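Local atomic coordinates of cleavage and polyadenylation specificity factor 100 KD subunit (PDB entry 2XR1), a protein that probably terminates transcription by cutting nascent RNA at the polymerase exit channel and degrading the released RNA, as a zinc-dependent homodimeric nuclease. Residues A330-S339 with V350-Y358; F371-T382 with M596-H607. All coordinates share one frame; numbering follows the deposited sequence.

Contact 1 (A330-S339 with V350-Y358). With ZN (zinc ion), chain E; ZN (zinc ion), chain F.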
loop_
_atom_site.group_PDB
_atom_site.type_symbol
_atom_site.label_atom_id
_atom_site.label_comp_id
_atom_site.label_asym_id
_atom_site.label_seq_id
_atom_site.Cartn_x
_atom_site.Cartn_y
_atom_site.Cartn_z
ATOM N N ALA B 330 -0.274 -18.636 22.312
ATOM C CA ALA B 330 -0.470 -19.155 20.939
ATOM C C ALA B 330 -0.293 -20.658 20.899
ATOM O O ALA B 330 -0.763 -21.284 19.980
ATOM C CB ALA B 330 0.487 -18.507 19.956
ATOM N N GLY B 331 0.438 -21.221 21.864
ATOM C CA GLY B 331 0.682 -22.655 21.927
ATOM C C GLY B 331 1.728 -23.180 20.964
ATOM O O GLY B 331 1.856 -24.387 20.804
ATOM N N HIS B 332 2.518 -22.305 20.339
ATOM C CA HIS B 332 3.429 -22.713 19.269
ATOM C C HIS B 332 4.814 -22.984 19.849
ATOM O O HIS B 332 5.321 -24.078 19.738
ATOM C CB HIS B 332 3.443 -21.609 18.222
ATOM C CG HIS B 332 4.428 -21.797 17.107
ATOM N ND1 HIS B 332 4.370 -22.855 16.230
ATOM C CD2 HIS B 332 5.440 -21.007 16.678
ATOM C CE1 HIS B 332 5.311 -22.711 15.311
ATOM N NE2 HIS B 332 5.976 -21.597 15.559
ATOM N N ILE B 333 5.444 -21.973 20.438
ATOM C CA ILE B 333 6.708 -22.148 21.131
ATOM C C ILE B 333 6.663 -21.275 22.349
ATOM O O ILE B 333 5.737 -20.493 22.491
ATOM C CB ILE B 333 7.951 -21.806 20.303
ATOM C CG1 ILE B 333 7.983 -20.347 19.884
ATOM C CG2 ILE B 333 8.066 -22.688 19.161
ATOM C CD1 ILE B 333 9.364 -19.890 19.243
ATOM N N LEU B 334 7.649 -21.442 23.217
ATOM C CA LEU B 334 7.760 -20.711 24.445
ATOM C C LEU B 334 7.613 -19.273 24.177
ATOM O O LEU B 334 8.458 -18.687 23.550
ATOM C CB LEU B 334 9.129 -20.967 25.114
ATOM C CG LEU B 334 9.360 -20.333 26.486
ATOM C CD1 LEU B 334 8.384 -20.862 27.548
ATOM C CD2 LEU B 334 10.804 -20.540 26.892
ATOM N N GLY B 335 6.534 -18.691 24.666
ATOM C CA GLY B 335 6.338 -17.238 24.606
ATOM C C GLY B 335 5.586 -16.794 23.396
ATOM O O GLY B 335 5.398 -15.601 23.229
ATOM N N SER B 336 5.170 -17.734 22.553
ATOM C CA SER B 336 4.454 -17.392 21.306
ATOM C C SER B 336 3.150 -16.691 21.631
ATOM O O SER B 336 2.440 -17.038 22.558
ATOM C CB SER B 336 4.190 -18.620 20.420
ATOM O OG SER B 336 3.268 -19.581 20.984
ATOM N N ALA B 337 2.830 -15.673 20.881
ATOM C CA ALA B 337 1.662 -14.883 21.221
ATOM C C ALA B 337 0.736 -14.771 20.050
ATOM O O ALA B 337 1.114 -14.904 18.911
ATOM C CB ALA B 337 2.049 -13.512 21.740
ATOM N N ILE B 338 -0.507 -14.609 20.389
ATOM C CA ILE B 338 -1.544 -14.179 19.496
ATOM C C ILE B 338 -1.710 -12.692 19.817
ATOM O O ILE B 338 -1.775 -12.283 20.953
ATOM C CB ILE B 338 -2.849 -14.980 19.801
ATOM C CG1 ILE B 338 -2.717 -16.375 19.183
ATOM C CG2 ILE B 338 -4.034 -14.254 19.243
ATOM C CD1 ILE B 338 -3.761 -17.258 19.626
ATOM N N SER B 339 -1.810 -11.878 18.810
ATOM C CA SER B 339 -1.777 -10.459 19.008
ATOM C C SER B 339 -3.126 -9.860 18.730
ATOM O O SER B 339 -3.580 -9.906 17.617
ATOM C CB SER B 339 -0.716 -9.910 18.100
ATOM O OG SER B 339 0.513 -10.519 18.511
ATOM N N VAL B 350 -8.684 -6.394 15.516
ATOM C CA VAL B 350 -8.090 -7.315 14.577
ATOM C C VAL B 350 -7.120 -8.213 15.331
ATOM O O VAL B 350 -6.376 -7.734 16.167
ATOM C CB VAL B 350 -7.368 -6.592 13.390
ATOM C CG1 VAL B 350 -6.570 -5.468 13.873
ATOM C CG2 VAL B 350 -6.440 -7.545 12.675
ATOM N N VAL B 351 -7.145 -9.505 15.033
ATOM C CA VAL B 351 -6.220 -10.459 15.606
ATOM C C VAL B 351 -5.247 -11.026 14.596
ATOM O O VAL B 351 -5.626 -11.509 13.550
ATOM C CB VAL B 351 -6.967 -11.617 16.232
ATOM C CG1 VAL B 351 -6.029 -12.706 16.533
ATOM C CG2 VAL B 351 -7.699 -11.144 17.519
ATOM N N PHE B 352 -3.967 -10.924 14.900
ATOM C CA PHE B 352 -2.964 -11.572 14.110
ATOM C C PHE B 352 -2.596 -12.761 14.903
ATOM O O PHE B 352 -2.184 -12.592 16.017
ATOM C CB PHE B 352 -1.731 -10.700 13.990
ATOM C CG PHE B 352 -1.853 -9.627 12.968
ATOM C CD1 PHE B 352 -2.580 -8.476 13.241
ATOM C CD2 PHE B 352 -1.211 -9.739 11.727
ATOM C CE1 PHE B 352 -2.701 -7.453 12.289
ATOM C CE2 PHE B 352 -1.328 -8.735 10.780
ATOM C CZ PHE B 352 -2.079 -7.578 11.066
ATOM N N THR B 353 -2.685 -13.956 14.347
ATOM C CA THR B 353 -2.467 -15.160 15.146
ATOM C C THR B 353 -1.019 -15.450 15.313
ATOM O O THR B 353 -0.639 -16.075 16.295
ATOM C CB THR B 353 -3.113 -16.439 14.522
ATOM O OG1 THR B 353 -2.528 -16.657 13.251
ATOM C CG2 THR B 353 -4.625 -16.300 14.348
ATOM N N GLY B 354 -0.178 -15.018 14.384
ATOM C CA GLY B 354 1.206 -15.546 14.316
ATOM C C GLY B 354 1.063 -17.048 14.060
ATOM O O GLY B 354 0.032 -17.495 13.516
ATOM N N ASP B 355 2.083 -17.815 14.443
ATOM C CA ASP B 355 2.048 -19.257 14.370
ATOM C C ASP B 355 1.348 -19.733 15.663
ATOM O O ASP B 355 1.590 -19.168 16.733
ATOM C CB ASP B 355 3.461 -19.813 14.252
ATOM C CG ASP B 355 4.165 -19.451 12.906
ATOM O OD1 ASP B 355 3.451 -18.838 12.067
ATOM O OD2 ASP B 355 5.397 -19.775 12.705
ATOM N N TYR B 356 0.452 -20.715 15.572
ATOM C CA TYR B 356 -0.253 -21.184 16.721
ATOM C C TYR B 356 -0.624 -22.632 16.646
ATOM O O TYR B 356 -0.659 -23.198 15.558
ATOM C CB TYR B 356 -1.524 -20.390 16.916
ATOM C CG TYR B 356 -2.578 -20.518 15.858
ATOM C CD1 TYR B 356 -2.581 -19.674 14.738
ATOM C CD2 TYR B 356 -3.634 -21.409 16.015
ATOM C CE1 TYR B 356 -3.582 -19.771 13.781
ATOM C CE2 TYR B 356 -4.656 -21.517 15.090
ATOM C CZ TYR B 356 -4.625 -20.702 13.964
ATOM O OH TYR B 356 -5.634 -20.784 13.038
ATOM N N LYS B 357 -0.943 -23.220 17.803
ATOM C CA LYS B 357 -1.459 -24.572 17.875
ATOM C C LYS B 357 -2.658 -24.661 18.804
ATOM O O LYS B 357 -2.534 -24.568 20.028
ATOM C CB LYS B 357 -0.376 -25.549 18.336
ATOM C CG LYS B 357 -0.819 -27.007 18.247
ATOM C CD LYS B 357 0.340 -27.965 17.900
ATOM C CE LYS B 357 -0.048 -29.462 17.869
ATOM N NZ LYS B 357 -0.724 -29.886 16.606
ATOM N N TYR B 358 -3.815 -24.913 18.199
ATOM C CA TYR B 358 -5.069 -25.044 18.915
ATOM C C TYR B 358 -5.227 -26.413 19.464
ATOM O O TYR B 358 -6.083 -27.129 19.046
ATOM C CB TYR B 358 -6.228 -24.707 17.974
ATOM C CG TYR B 358 -7.563 -24.498 18.645
ATOM C CD1 TYR B 358 -7.665 -23.783 19.826
ATOM C CD2 TYR B 358 -8.737 -24.981 18.069
ATOM C CE1 TYR B 358 -8.874 -23.601 20.432
ATOM C CE2 TYR B 358 -9.958 -24.779 18.661
ATOM C CZ TYR B 358 -10.010 -24.089 19.851
ATOM O OH TYR B 358 -11.181 -23.850 20.474
HETATM ZN ZN ZN E . 7.156 -20.349 14.122
HETATM ZN ZN ZN F . 6.680 -19.235 11.129
HETATM O O HOH W 1 2.532 -16.794 17.339
#

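Contact 2 (F371-T382 with M596-H607). With ZN (zinc ion), chain F.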
loop_
_atom_site.group_PDB
_atom_site.type_symbol
_atom_site.label_atom_id
_atom_site.label_comp_id
_atom_site.label_asym_id
_atom_site.label_seq_id
_atom_site.Cartn_x
_atom_site.Cartn_y
_atom_site.Cartn_z
ATOM N N PHE B 371 -11.979 -13.479 22.939
ATOM C CA PHE B 371 -11.502 -12.093 23.070
ATOM C C PHE B 371 -12.701 -11.227 23.355
ATOM O O PHE B 371 -13.788 -11.618 23.060
ATOM C CB PHE B 371 -10.795 -11.571 21.797
ATOM C CG PHE B 371 -9.841 -12.537 21.172
ATOM C CD1 PHE B 371 -8.567 -12.650 21.630
ATOM C CD2 PHE B 371 -10.230 -13.319 20.090
ATOM C CE1 PHE B 371 -7.658 -13.537 21.022
ATOM C CE2 PHE B 371 -9.372 -14.194 19.500
ATOM C CZ PHE B 371 -8.058 -14.311 19.966
ATOM N N PRO B 372 -12.515 -10.043 23.934
ATOM C CA PRO B 372 -13.741 -9.282 24.187
ATOM C C PRO B 372 -14.465 -8.966 22.901
ATOM O O PRO B 372 -15.694 -9.052 22.903
ATOM C CB PRO B 372 -13.238 -7.997 24.874
ATOM C CG PRO B 372 -11.910 -8.379 25.453
ATOM C CD PRO B 372 -11.327 -9.363 24.471
ATOM N N ARG B 373 -13.684 -8.635 21.838
ATOM C CA ARG B 373 -14.180 -8.398 20.493
ATOM C C ARG B 373 -13.144 -8.756 19.415
ATOM O O ARG B 373 -11.937 -8.693 19.650
ATOM C CB ARG B 373 -14.636 -6.948 20.363
ATOM C CG ARG B 373 -16.107 -6.739 20.790
ATOM C CD ARG B 373 -16.696 -5.369 20.409
ATOM N NE ARG B 373 -16.232 -4.845 19.107
ATOM C CZ ARG B 373 -16.370 -3.571 18.717
ATOM N NH1 ARG B 373 -16.991 -2.683 19.497
ATOM N NH2 ARG B 373 -15.885 -3.182 17.529
ATOM N N VAL B 374 -13.601 -9.212 18.251
ATOM C CA VAL B 374 -12.720 -9.518 17.096
ATOM C C VAL B 374 -13.491 -9.373 15.806
ATOM O O VAL B 374 -14.352 -10.168 15.545
ATOM C CB VAL B 374 -12.293 -10.990 16.963
ATOM C CG1 VAL B 374 -10.866 -11.055 16.385
ATOM C CG2 VAL B 374 -12.426 -11.717 18.228
ATOM N N GLU B 375 -13.178 -8.408 14.981
ATOM C CA GLU B 375 -13.892 -8.315 13.753
ATOM C C GLU B 375 -13.105 -8.991 12.632
ATOM O O GLU B 375 -13.717 -9.601 11.769
ATOM C CB GLU B 375 -14.260 -6.875 13.454
ATOM C CG GLU B 375 -15.466 -6.347 14.290
ATOM C CD GLU B 375 -15.144 -5.994 15.772
ATOM O OE1 GLU B 375 -14.032 -5.512 16.017
ATOM O OE2 GLU B 375 -16.001 -6.145 16.706
ATOM N N THR B 376 -11.772 -8.924 12.663
ATOM C CA THR B 376 -10.903 -9.483 11.619
ATOM C C THR B 376 -9.845 -10.395 12.223
ATOM O O THR B 376 -9.211 -10.027 13.199
ATOM C CB THR B 376 -10.136 -8.328 10.897
ATOM O OG1 THR B 376 -11.072 -7.384 10.361
ATOM C CG2 THR B 376 -9.239 -8.819 9.770
ATOM N N VAL B 377 -9.648 -11.569 11.635
ATOM C CA VAL B 377 -8.550 -12.476 12.003
ATOM C C VAL B 377 -7.614 -12.702 10.807
ATOM O O VAL B 377 -8.042 -12.976 9.701
ATOM C CB VAL B 377 -9.076 -13.879 12.348
ATOM C CG1 VAL B 377 -7.876 -14.798 12.730
ATOM C CG2 VAL B 377 -10.154 -13.835 13.457
ATOM N N ILE B 378 -6.325 -12.552 11.043
ATOM C CA ILE B 378 -5.321 -12.851 10.054
ATOM C C ILE B 378 -4.620 -14.056 10.637
ATOM O O ILE B 378 -3.954 -13.945 11.677
ATOM C CB ILE B 378 -4.339 -11.677 9.881
ATOM C CG1 ILE B 378 -5.048 -10.539 9.130
ATOM C CG2 ILE B 378 -3.084 -12.135 9.113
ATOM C CD1 ILE B 378 -5.001 -9.219 9.741
ATOM N N SER B 379 -4.790 -15.202 9.961
ATOM C CA SER B 379 -4.356 -16.497 10.479
ATOM C C SER B 379 -3.247 -17.122 9.669
ATOM O O SER B 379 -3.214 -16.981 8.463
ATOM C CB SER B 379 -5.535 -17.466 10.478
ATOM O OG SER B 379 -5.104 -18.751 10.892
ATOM N N GLU B 380 -2.394 -17.885 10.325
ATOM C CA GLU B 380 -1.448 -18.709 9.593
ATOM C C GLU B 380 -2.194 -19.838 8.940
ATOM O O GLU B 380 -3.315 -20.103 9.326
ATOM C CB GLU B 380 -0.381 -19.339 10.488
ATOM C CG GLU B 380 -0.925 -20.348 11.497
ATOM C CD GLU B 380 0.009 -21.494 11.683
ATOM O OE1 GLU B 380 0.311 -22.161 10.654
ATOM O OE2 GLU B 380 0.438 -21.728 12.828
ATOM N N ALA B 381 -1.542 -20.497 7.970
ATOM C CA ALA B 381 -2.140 -21.558 7.169
ATOM C C ALA B 381 -1.155 -22.694 6.813
ATOM O O ALA B 381 -1.279 -23.277 5.775
ATOM C CB ALA B 381 -2.775 -20.957 5.892
ATOM N N THR B 382 -0.197 -23.002 7.680
ATOM C CA THR B 382 0.932 -23.904 7.342
ATOM C C THR B 382 0.451 -25.271 6.985
ATOM O O THR B 382 0.877 -25.840 5.988
ATOM C CB THR B 382 1.932 -24.066 8.476
ATOM O OG1 THR B 382 2.262 -22.787 8.989
ATOM C CG2 THR B 382 3.205 -24.745 7.993
ATOM N N MET B 596 -13.977 -19.650 17.541
ATOM C CA MET B 596 -13.644 -18.297 17.985
ATOM C C MET B 596 -14.900 -17.555 18.521
ATOM O O MET B 596 -15.999 -17.663 17.947
ATOM C CB MET B 596 -13.019 -17.491 16.857
ATOM C CG MET B 596 -12.311 -16.290 17.363
ATOM S SD MET B 596 -11.279 -15.498 16.145
ATOM C CE MET B 596 -9.895 -16.644 16.093
ATOM N N GLN B 597 -14.710 -16.859 19.648
ATOM C CA GLN B 597 -15.729 -16.028 20.301
ATOM C C GLN B 597 -15.149 -14.632 20.514
ATOM O O GLN B 597 -14.046 -14.485 21.062
ATOM C CB GLN B 597 -16.108 -16.569 21.670
ATOM C CG GLN B 597 -16.915 -17.819 21.683
ATOM C CD GLN B 597 -17.074 -18.426 23.098
ATOM O OE1 GLN B 597 -16.625 -19.527 23.366
ATOM N NE2 GLN B 597 -17.723 -17.694 23.990
ATOM N N PRO B 598 -15.830 -13.605 20.008
ATOM C CA PRO B 598 -16.943 -13.693 19.067
ATOM C C PRO B 598 -16.506 -14.286 17.726
ATOM O O PRO B 598 -15.321 -14.565 17.520
ATOM C CB PRO B 598 -17.338 -12.237 18.856
ATOM C CG PRO B 598 -16.660 -11.470 19.933
ATOM C CD PRO B 598 -15.514 -12.216 20.386
ATOM N N ARG B 599 -17.459 -14.488 16.826
ATOM C CA ARG B 599 -17.154 -14.900 15.455
ATOM C C ARG B 599 -16.681 -13.694 14.666
ATOM O O ARG B 599 -17.303 -12.641 14.720
ATOM C CB ARG B 599 -18.412 -15.450 14.824
ATOM C CG ARG B 599 -18.294 -16.109 13.460
ATOM C CD ARG B 599 -19.739 -16.561 13.087
ATOM N NE ARG B 599 -19.872 -17.878 12.435
ATOM C CZ ARG B 599 -19.344 -19.026 12.859
ATOM N NH1 ARG B 599 -18.563 -19.094 13.923
ATOM N NH2 ARG B 599 -19.606 -20.127 12.179
ATOM N N PRO B 600 -15.564 -13.816 13.957
ATOM C CA PRO B 600 -15.082 -12.687 13.172
ATOM C C PRO B 600 -15.859 -12.535 11.871
ATOM O O PRO B 600 -16.469 -13.485 11.403
ATOM C CB PRO B 600 -13.643 -13.086 12.865
ATOM C CG PRO B 600 -13.684 -14.538 12.834
ATOM C CD PRO B 600 -14.651 -14.959 13.867
ATOM N N GLU B 601 -15.800 -11.350 11.298
ATOM C CA GLU B 601 -16.510 -11.040 10.083
ATOM C C GLU B 601 -15.619 -11.288 8.865
ATOM O O GLU B 601 -16.139 -11.559 7.786
ATOM C CB GLU B 601 -16.973 -9.567 10.088
ATOM C CG GLU B 601 -17.781 -9.146 11.314
ATOM C CD GLU B 601 -18.159 -7.628 11.338
ATOM O OE1 GLU B 601 -17.514 -6.788 10.611
ATOM O OE2 GLU B 601 -19.109 -7.288 12.105
ATOM N N ARG B 602 -14.304 -11.160 9.007
ATOM C CA ARG B 602 -13.400 -11.588 7.939
ATOM C C ARG B 602 -12.234 -12.422 8.461
ATOM O O ARG B 602 -11.795 -12.235 9.565
ATOM C CB ARG B 602 -12.820 -10.427 7.141
ATOM C CG ARG B 602 -13.624 -9.206 7.030
ATOM C CD ARG B 602 -14.495 -9.104 5.795
ATOM N NE ARG B 602 -13.806 -8.489 4.654
ATOM C CZ ARG B 602 -13.278 -7.247 4.614
ATOM N NH1 ARG B 602 -13.326 -6.414 5.686
ATOM N NH2 ARG B 602 -12.668 -6.841 3.474
ATOM N N VAL B 603 -11.758 -13.370 7.670
ATOM C CA VAL B 603 -10.459 -13.921 7.926
ATOM C C VAL B 603 -9.557 -13.914 6.705
ATOM O O VAL B 603 -10.021 -13.985 5.582
ATOM C CB VAL B 603 -10.455 -15.260 8.684
ATOM C CG1 VAL B 603 -11.875 -15.701 9.162
ATOM C CG2 VAL B 603 -9.699 -16.253 7.973
ATOM N N PHE B 604 -8.268 -13.730 6.934
ATOM C CA PHE B 604 -7.290 -13.687 5.903
ATOM C C PHE B 604 -6.263 -14.730 6.221
ATOM O O PHE B 604 -6.047 -15.040 7.395
ATOM C CB PHE B 604 -6.638 -12.321 5.878
ATOM C CG PHE B 604 -7.546 -11.260 5.412
ATOM C CD1 PHE B 604 -7.766 -11.065 4.061
ATOM C CD2 PHE B 604 -8.261 -10.497 6.305
ATOM C CE1 PHE B 604 -8.635 -10.074 3.635
ATOM C CE2 PHE B 604 -9.109 -9.544 5.871
ATOM C CZ PHE B 604 -9.285 -9.333 4.541
ATOM N N THR B 605 -5.624 -15.296 5.211
ATOM C CA THR B 605 -4.678 -16.365 5.486
ATOM C C THR B 605 -3.276 -16.049 4.952
ATOM O O THR B 605 -3.123 -15.321 4.034
ATOM C CB THR B 605 -5.209 -17.694 4.949
ATOM O OG1 THR B 605 -5.399 -17.586 3.540
ATOM C CG2 THR B 605 -6.510 -18.041 5.607
ATOM N N GLU B 606 -2.275 -16.620 5.565
ATOM C CA GLU B 606 -0.894 -16.340 5.296
ATOM C C GLU B 606 -0.044 -17.475 5.854
ATOM O O GLU B 606 -0.578 -18.427 6.399
ATOM C CB GLU B 606 -0.467 -14.990 5.897
ATOM C CG GLU B 606 -0.895 -14.722 7.317
ATOM C CD GLU B 606 0.163 -15.009 8.415
ATOM O OE1 GLU B 606 1.408 -14.875 8.201
ATOM O OE2 GLU B 606 -0.278 -15.327 9.562
ATOM N N HIS B 607 1.271 -17.411 5.658
ATOM C CA HIS B 607 2.196 -18.398 6.248
ATOM C C HIS B 607 1.801 -19.827 5.866
ATOM O O HIS B 607 1.490 -20.653 6.704
ATOM C CB HIS B 607 2.238 -18.214 7.733
ATOM C CG HIS B 607 3.400 -18.851 8.401
ATOM N ND1 HIS B 607 3.476 -20.203 8.612
ATOM C CD2 HIS B 607 4.484 -18.313 9.012
ATOM C CE1 HIS B 607 4.580 -20.479 9.285
ATOM N NE2 HIS B 607 5.207 -19.349 9.545
HETATM ZN ZN ZN F . 6.680 -19.235 11.129
#

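Contact 1 (A330-S339 with V350-Y358)
His332 and Asp355 lie side by side, each placed by its own first torsion: the imidazole CG stands anti to the backbone N (chi1 174°), which lays the ring against Asp355 CB, whereas Asp355 CG lies beside its N (chi1 -67°), which aims the carboxylate at the metals. Asp355 CB sits over the face of the His332 ring, 3.3 Å from its centroid, a CH-pi contact, and the carboxylate is turned nearly perpendicular to the ring (88° between planes). Both side chains end on metal. His332 NE2 binds the chain E zinc ion at 2.2 Å, and Asp355 OD2 bridges this ion (2.3 Å) and the chain F zinc ion (2.1 Å). His245 and His247 complete the first site; Asp249, His250 and His607 complete the second. The ring's other nitrogen, ND1, is hydrogen-bonded to Gly582 O, while His332 N donates to Ser336 OG within the loop.

Backbone bonds hold the segments on both sides of a water lying between Ala337 O and Asp355 O. On one side Lys357 N donates to Ala330 O at 2.9 Å; on the other, Ser339 and Phe352 form a hydrogen-bonded antiparallel pair in the 337-343/348-352 hairpin. Ile338 CG2 packs against Val351 CG1 at 3.7 Å beside that pair. One carboxylate oxygen shared by both metals probably keeps the two zinc ions close together, and the loop after the hairpin sets where that bridge lies.

Contact 2 (F371-T382 with M596-H607)
Val377 and Met596 meet tip to tip, Val377 CG2 lying 3.4 Å from Met596 SD. With Val377 CG1 anti to the backbone N, CG2 falls beside the N and also reaches Pro600 CB, at 3.6 Å. The same sulfur comes to the edge of the Phe371 ring, 4.1 Å from Phe371 CE2. Seen from the centroid of the Phe371 ring, Met596 SD lies 83° off the normal, a Met-aromatic contact in an edge arrangement. Val377 N and O both turn to strand 602-606, bonding Arg602 O and, at 2.9 Å from Val377 O, Phe604 N, on either side of Val603 in the sequence.

These bonds belong to a parallel pairing of strands 376-380 and 602-606, inclined by 22° and inside the mixed sheet of the metallo-beta-lactamase fold. The partners are more than 200 residues apart, consistent with a beta-CASP domain inserted between the two parts of that fold.

Further along, Glu606 CG lies between the backbone N and the carbonyl carbon (chi1 46°) and the chain bends at chi2. CG is thus laid along Ser379 O and against Ile378 CG2 at 3.8 Å, the two side chains crossing at about a right angle, while Glu606 N makes a weak bond to Ser379 O.

His607, just after the strand, carries the pairing to the metal. Its NE2 binds the chain F zinc ion at 2.2 Å, the ion that Asp355 also binds. Its ND1 donates to Thr382 OG1 (2.9 Å), a clearly bent bond although OG1 lies near the ring plane. Thr382 is the second-shell residue, and Glu380 OE1 fixes it from behind, accepting from Thr382 OG1 at 2.6 Å and from Thr382 N. Glu380 OE2 is hydrogen-bonded to His583 ND1 and Tyr356 N.

Contacts 1 and 2 lie in one mixed sheet, their centres 12 Å apart, and adjoin where strand 348-352 pairs with strand 376-380: Val351 N and O lie 2.8 Å from Thr376 O and Ile378 N, respectively. Every touching residue of contact 1 is buried, whereas contact 2 is largely buried along its strands, with exposed residues in the loops that lead into them. The first is a short antiparallel pairing of chain neighbours that opens into metal-binding loops; the second is a longer parallel pairing of distant segments, with more apolar packing. They converge on the chain F zinc ion, to which contact 1 supplies a bridging carboxylate and contact 2 a terminal imidazole.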